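Long-range contacts in glycerol-3-phosphate dehydrogenase [NAD(+)] (Dunaliella salina, PDB 6IUY), which probably interconverts dihydroxyacetone phosphate and sn-glycerol 3-phosphate with NAD, and carries a magnesium-binding haloacid dehalogenase-like domain in the same chain: residues E293-V298 and K332-L337; F40-T45 and L130-F135. One frame throughout, in Å; residues are numbered along the deposited sequence.

How the contacts relate
The two contacts show the same principle at work in two folds of one chain: neighbouring parallel strands come together, and their C-terminal ends face a ligand site. Contact 2 joins 40-45 to 130-135 in the six-stranded parallel sheet of the haloacid dehalogenase-like domain, where Asp41, the backbone oxygen of Asp43 and Asp206 hold magnesium beside a glycerol molecule. Contact 1 joins 293-298 to 332-337 at the border of the sheet in the NAD-binding domain, and the side chain of Trp297 comes within about 4 Å of NAD. Along the chain, both segments of contact 2 precede those of contact 1. Their centres lie 46 Å apart and their nearest atoms about 26 Å, so they do not touch.

Contact 1: E293-V298 and K332-L337; sequences EVTMWV and KATSDL
Trp297 lies against Leu337 where a beta-alpha-beta unit of the Rossmann-type NAD-binding domain closes: strand 293-297, helix 307-315 and the outermost strand 331-334. The strands run parallel, 27° apart, joined by hydrogen bonds in which Lys332 N donates to Val294 O, Met296 N to Lys332 O, Thr334 N to Met296 O and Val298 N to Thr334 O. On the face toward helix 307-315, Val298 CG2 meets Ala333 CB at 3.8 Å.

The indole can be followed outward. Trp297 CB sits 4.1 Å from Thr334 O; with CG anti to the backbone N (chi1 176°), the ring extends past the end of strand 331-334. Trp297 CD1 then reaches Leu337 CA at 3.4 Å. Trp297 CD2 lies 3.7 Å from Leu337 CD1, a methyl over one face towards the rim that Trp297 CG and CE3 also meet. Trp297 CE2 is 3.8 Å from Leu337 CB, which makes a CH-pi contact with the five-membered ring. Ile359 of helix 356-366 touches both side chains. Replacing Trp297 with an alanine would probably leave Leu337 without its flat partner and open a gap at the start of helix 337-342, near NAD.

At the ring's edge, close to its plane, Trp297 NE1 gives a weak, bent hydrogen bond to Ser335 O, 3.1 Å away with an angle of 134° at the hydrogen.

Contact 2: F40-T45 and L130-F135; sequences FDVDRT and LISGGF. With MG (magnesium ion), chain F; GOL (glycerol), chain E.
Phe40 and Leu130 form a parallel bridge between the adjacent strands 37-40 and 127-131 of a haloacid dehalogenase-like fold, just where strand 37-40 runs into the DxDx(T/V) loop that carries Asp41 and Asp43.

Backbone bonding is brief. Ile131 N donates to Phe40 O from above the carbonyl plane, at 2.9 Å. One residue on, the chains are already parting: Asp41 CA makes a CA-H...O contact with Ile131 O in place of a further N-H bond, and Val42 N is 4.2 Å from Ile131 O.

The apolar contacts lie on the flank covered by helices 114-123 and 136-145. Phe40 CB meets Leu130 CD2 at 4.0 Å, while its ring leads away to Leu117 and Leu121 of helix 114-123. CB of Val42 points toward 130-135. Because its CG2 stands anti to the carbonyl carbon, beside the backbone N, Val42 CG2 reaches Ser132 CB at 3.8 Å; Ala139 and Ile142 of helix 136-145 also touch this valine.

Two of the metal bonds come from 40-45. Asp41 OD2 and the backbone Asp43 O each bind magnesium at 2.1 Å, and Asp206 adds a further ligand. The two carboxylate oxygens of Asp41 thus divide their work, OD1 making a salt bridge with Lys185.

Weak polar contacts surround the glycerol. Its O3 donates to Asp41 OD1 and accepts from Gly133 N, so that this one hydroxyl spans the two segments, and O2 donates to Asp43 OD1. The other oxygen of Asp43, OD2, accepts from Ser51 N.

Past the strand, an ST turn shapes the loop: Ser132 OG accepts from Gly134 N at 2.8 Å.

Contact 1: E293-V298 and K332-L337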
loop_
_atom_site.group_PDB
_atom_site.type_symbol
_atom_site.label_atom_id
_atom_site.label_comp_id
_atom_site.label_asym_id
_atom_site.label_seq_id
_atom_site.Cartn_x
_atom_site.Cartn_y
_atom_site.Cartn_z
ATOM N N GLU A 293 36.034 -10.824 7.426
ATOM C CA GLU A 293 35.454 -11.635 8.478
ATOM C C GLU A 293 34.314 -10.955 9.227
ATOM O O GLU A 293 34.446 -9.826 9.713
ATOM C CB GLU A 293 36.540 -12.045 9.465
ATOM C CG GLU A 293 35.993 -12.716 10.717
ATOM C CD GLU A 293 37.101 -13.263 11.617
ATOM O OE1 GLU A 293 37.670 -14.310 11.252
ATOM O OE2 GLU A 293 37.390 -12.653 12.675
ATOM N N VAL A 294 33.203 -11.670 9.367
ATOM C CA VAL A 294 32.066 -11.141 10.103
ATOM C C VAL A 294 31.969 -11.836 11.435
ATOM O O VAL A 294 31.976 -13.056 11.490
ATOM C CB VAL A 294 30.723 -11.356 9.339
ATOM C CG1 VAL A 294 29.574 -10.764 10.121
ATOM C CG2 VAL A 294 30.785 -10.760 7.976
ATOM N N THR A 295 31.802 -11.076 12.506
ATOM C CA THR A 295 31.741 -11.682 13.813
ATOM C C THR A 295 30.276 -11.868 14.173
ATOM O O THR A 295 29.458 -10.992 13.893
ATOM C CB THR A 295 32.485 -10.808 14.844
ATOM O OG1 THR A 295 33.863 -10.752 14.477
ATOM C CG2 THR A 295 32.392 -11.371 16.213
ATOM N N MET A 296 29.927 -13.008 14.756
ATOM C CA MET A 296 28.559 -13.206 15.202
ATOM C C MET A 296 28.537 -13.550 16.676
ATOM O O MET A 296 29.067 -14.582 17.071
ATOM C CB MET A 296 27.875 -14.307 14.376
ATOM C CG MET A 296 26.590 -14.853 14.987
ATOM S SD MET A 296 25.614 -15.827 13.807
ATOM C CE MET A 296 26.565 -17.357 13.675
ATOM N N TRP A 297 27.920 -12.696 17.489
ATOM C CA TRP A 297 27.652 -13.051 18.882
ATOM C C TRP A 297 26.572 -14.107 18.986
ATOM O O TRP A 297 25.438 -13.936 18.474
ATOM C CB TRP A 297 27.238 -11.837 19.688
ATOM C CG TRP A 297 26.860 -12.164 21.126
ATOM C CD1 TRP A 297 27.691 -12.621 22.109
ATOM C CD2 TRP A 297 25.565 -12.028 21.731
ATOM N NE1 TRP A 297 26.998 -12.778 23.287
ATOM C CE2 TRP A 297 25.688 -12.429 23.079
ATOM C CE3 TRP A 297 24.312 -11.609 21.261
ATOM C CZ2 TRP A 297 24.609 -12.411 23.969
ATOM C CZ3 TRP A 297 23.240 -11.595 22.141
ATOM C CH2 TRP A 297 23.395 -11.997 23.480
ATOM N N VAL A 298 26.935 -15.203 19.650
ATOM C CA VAL A 298 26.045 -16.325 19.901
ATOM C C VAL A 298 25.797 -16.458 21.389
ATOM O O VAL A 298 26.688 -16.874 22.123
ATOM C CB VAL A 298 26.628 -17.647 19.387
ATOM C CG1 VAL A 298 25.611 -18.784 19.543
ATOM C CG2 VAL A 298 27.073 -17.523 17.935
ATOM N N LYS A 332 32.662 -15.750 12.043
ATOM C CA LYS A 332 33.375 -16.148 13.247
ATOM C C LYS A 332 32.506 -15.906 14.455
ATOM O O LYS A 332 32.129 -14.776 14.739
ATOM C CB LYS A 332 34.706 -15.390 13.380
ATOM C CG LYS A 332 35.721 -16.073 14.323
ATOM C CD LYS A 332 35.855 -17.570 13.970
ATOM C CE LYS A 332 37.255 -18.127 14.194
ATOM N NZ LYS A 332 37.928 -18.477 12.899
ATOM N N ALA A 333 32.204 -16.979 15.170
ATOM C CA ALA A 333 31.268 -16.938 16.276
ATOM C C ALA A 333 31.973 -16.768 17.599
ATOM O O ALA A 333 32.985 -17.419 17.846
ATOM C CB ALA A 333 30.456 -18.221 16.305
ATOM N N THR A 334 31.405 -15.952 18.472
ATOM C CA THR A 334 31.867 -15.902 19.838
ATOM C C THR A 334 30.715 -15.639 20.783
ATOM O O THR A 334 29.731 -14.991 20.417
ATOM C CB THR A 334 32.932 -14.816 20.047
ATOM O OG1 THR A 334 33.021 -14.529 21.447
ATOM C CG2 THR A 334 32.554 -13.537 19.307
ATOM N N SER A 335 30.856 -16.121 22.011
ATOM C CA SER A 335 29.808 -16.020 23.015
ATOM C C SER A 335 29.960 -14.806 23.889
ATOM O O SER A 335 29.111 -14.561 24.743
ATOM C CB SER A 335 29.805 -17.248 23.910
ATOM O OG SER A 335 30.956 -17.217 24.738
ATOM N N ASP A 336 31.042 -14.053 23.718
ATOM C CA ASP A 336 31.217 -12.862 24.551
ATOM C C ASP A 336 30.732 -11.626 23.817
ATOM O O ASP A 336 31.251 -11.288 22.762
ATOM C CB ASP A 336 32.679 -12.673 24.968
ATOM C CG ASP A 336 32.819 -11.680 26.089
ATOM O OD1 ASP A 336 32.827 -12.109 27.258
ATOM O OD2 ASP A 336 32.882 -10.470 25.814
ATOM N N LEU A 337 29.740 -10.962 24.393
ATOM C CA LEU A 337 29.032 -9.895 23.714
ATOM C C LEU A 337 29.914 -8.666 23.540
ATOM O O LEU A 337 29.925 -8.055 22.477
ATOM C CB LEU A 337 27.761 -9.539 24.486
ATOM C CG LEU A 337 27.014 -8.319 23.948
ATOM C CD1 LEU A 337 26.532 -8.531 22.511
ATOM C CD2 LEU A 337 25.873 -7.952 24.847
#

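Contact 2: F40-T45 and L130-F135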
loop_
_atom_site.group_PDB
_atom_site.type_symbol
_atom_site.label_atom_id
_atom_site.label_comp_id
_atom_site.label_asym_id
_atom_site.label_seq_id
_atom_site.Cartn_x
_atom_site.Cartn_y
_atom_site.Cartn_z
ATOM N N PHE A 40 39.480 15.177 -8.289
ATOM C CA PHE A 40 40.867 14.996 -8.690
ATOM C C PHE A 40 41.252 15.989 -9.782
ATOM O O PHE A 40 40.527 16.153 -10.771
ATOM C CB PHE A 40 41.121 13.571 -9.192
ATOM C CG PHE A 40 41.190 12.536 -8.104
ATOM C CD1 PHE A 40 40.038 12.097 -7.467
ATOM C CD2 PHE A 40 42.402 11.967 -7.747
ATOM C CE1 PHE A 40 40.098 11.134 -6.470
ATOM C CE2 PHE A 40 42.473 11.005 -6.751
ATOM C CZ PHE A 40 41.320 10.585 -6.110
ATOM N N ASP A 41 42.400 16.634 -9.606
ATOM C CA ASP A 41 43.004 17.389 -10.694
ATOM C C ASP A 41 43.516 16.365 -11.681
ATOM O O ASP A 41 43.866 15.263 -11.277
ATOM C CB ASP A 41 44.135 18.289 -10.194
ATOM C CG ASP A 41 44.882 18.986 -11.328
ATOM O OD1 ASP A 41 44.249 19.709 -12.137
ATOM O OD2 ASP A 41 46.106 18.787 -11.415
ATOM N N VAL A 42 43.537 16.703 -12.969
ATOM C CA VAL A 42 44.048 15.790 -13.988
ATOM C C VAL A 42 45.573 15.818 -14.074
ATOM O O VAL A 42 46.255 14.836 -13.744
ATOM C CB VAL A 42 43.469 16.125 -15.372
ATOM C CG1 VAL A 42 44.202 15.362 -16.456
ATOM C CG2 VAL A 42 41.990 15.805 -15.412
ATOM N N ASP A 43 46.096 16.967 -14.500
ATOM C CA ASP A 43 47.522 17.145 -14.771
ATOM C C ASP A 43 48.444 16.952 -13.564
ATOM O O ASP A 43 48.492 17.781 -12.649
ATOM C CB ASP A 43 47.748 18.530 -15.377
ATOM C CG ASP A 43 47.074 18.682 -16.727
ATOM O OD1 ASP A 43 46.004 19.330 -16.800
ATOM O OD2 ASP A 43 47.604 18.127 -17.709
ATOM N N ARG A 44 49.172 15.837 -13.603
ATOM C CA ARG A 44 50.195 15.439 -12.626
ATOM C C ARG A 44 49.641 14.947 -11.285
ATOM O O ARG A 44 50.408 14.738 -10.337
ATOM C CB ARG A 44 51.189 16.580 -12.390
ATOM C CG ARG A 44 52.152 16.783 -13.551
ATOM C CD ARG A 44 53.160 17.884 -13.235
ATOM N NE ARG A 44 53.603 18.605 -14.427
ATOM C CZ ARG A 44 52.873 19.527 -15.050
ATOM N NH1 ARG A 44 51.660 19.833 -14.602
ATOM N NH2 ARG A 44 53.352 20.138 -16.127
ATOM N N THR A 45 48.327 14.732 -11.203
ATOM C CA THR A 45 47.782 14.019 -10.051
ATOM C C THR A 45 47.155 12.706 -10.514
ATOM O O THR A 45 47.327 11.672 -9.873
ATOM C CB THR A 45 46.742 14.848 -9.281
ATOM O OG1 THR A 45 45.437 14.591 -9.807
ATOM C CG2 THR A 45 47.067 16.323 -9.365
ATOM N N LEU A 130 36.542 14.869 -11.765
ATOM C CA LEU A 130 37.729 15.509 -12.294
ATOM C C LEU A 130 37.475 17.018 -12.404
ATOM O O LEU A 130 36.445 17.444 -12.948
ATOM C CB LEU A 130 38.094 14.918 -13.655
ATOM C CG LEU A 130 38.255 13.404 -13.683
ATOM C CD1 LEU A 130 38.550 12.912 -15.078
ATOM C CD2 LEU A 130 39.354 12.987 -12.737
ATOM N N ILE A 131 38.394 17.824 -11.873
ATOM C CA ILE A 131 38.349 19.279 -12.056
ATOM C C ILE A 131 39.705 19.764 -12.571
ATOM O O ILE A 131 40.718 19.632 -11.886
ATOM C CB ILE A 131 37.996 20.029 -10.757
ATOM C CG1 ILE A 131 36.713 19.480 -10.131
ATOM C CG2 ILE A 131 37.857 21.524 -11.024
ATOM C CD1 ILE A 131 36.297 20.195 -8.841
ATOM N N SER A 132 39.714 20.312 -13.786
ATOM C CA SER A 132 40.955 20.626 -14.475
ATOM C C SER A 132 40.902 22.005 -15.121
ATOM O O SER A 132 39.830 22.516 -15.457
ATOM C CB SER A 132 41.264 19.553 -15.524
ATOM O OG SER A 132 42.089 20.049 -16.566
ATOM N N GLY A 133 42.073 22.613 -15.269
ATOM C CA GLY A 133 42.184 23.917 -15.894
ATOM C C GLY A 133 42.710 23.741 -17.296
ATOM O O GLY A 133 42.957 24.704 -18.021
ATOM N N GLY A 134 42.885 22.488 -17.681
ATOM C CA GLY A 134 43.388 22.172 -19.002
ATOM C C GLY A 134 42.276 22.011 -20.020
ATOM O O GLY A 134 41.240 22.678 -19.940
ATOM N N PHE A 135 42.490 21.110 -20.969
ATOM C CA PHE A 135 41.550 20.921 -22.063
ATOM C C PHE A 135 40.605 19.744 -21.821
ATOM O O PHE A 135 41.043 18.650 -21.463
ATOM C CB PHE A 135 42.311 20.716 -23.378
ATOM C CG PHE A 135 43.261 21.834 -23.711
ATOM C CD1 PHE A 135 42.801 23.134 -23.853
ATOM C CD2 PHE A 135 44.612 21.583 -23.893
ATOM C CE1 PHE A 135 43.673 24.168 -24.166
ATOM C CE2 PHE A 135 45.485 22.608 -24.205
ATOM C CZ PHE A 135 45.010 23.904 -24.341
HETATM MG MG MG F . 47.983 19.688 -11.931
HETATM C C1 GOL E . 48.493 21.899 -13.839
HETATM O O1 GOL E . 49.396 22.603 -13.010
HETATM C C2 GOL E . 47.527 22.860 -14.507
HETATM O O2 GOL E . 47.136 22.314 -15.746
HETATM C C3 GOL E . 46.315 23.125 -13.618
HETATM O O3 GOL E . 45.197 22.325 -13.976
#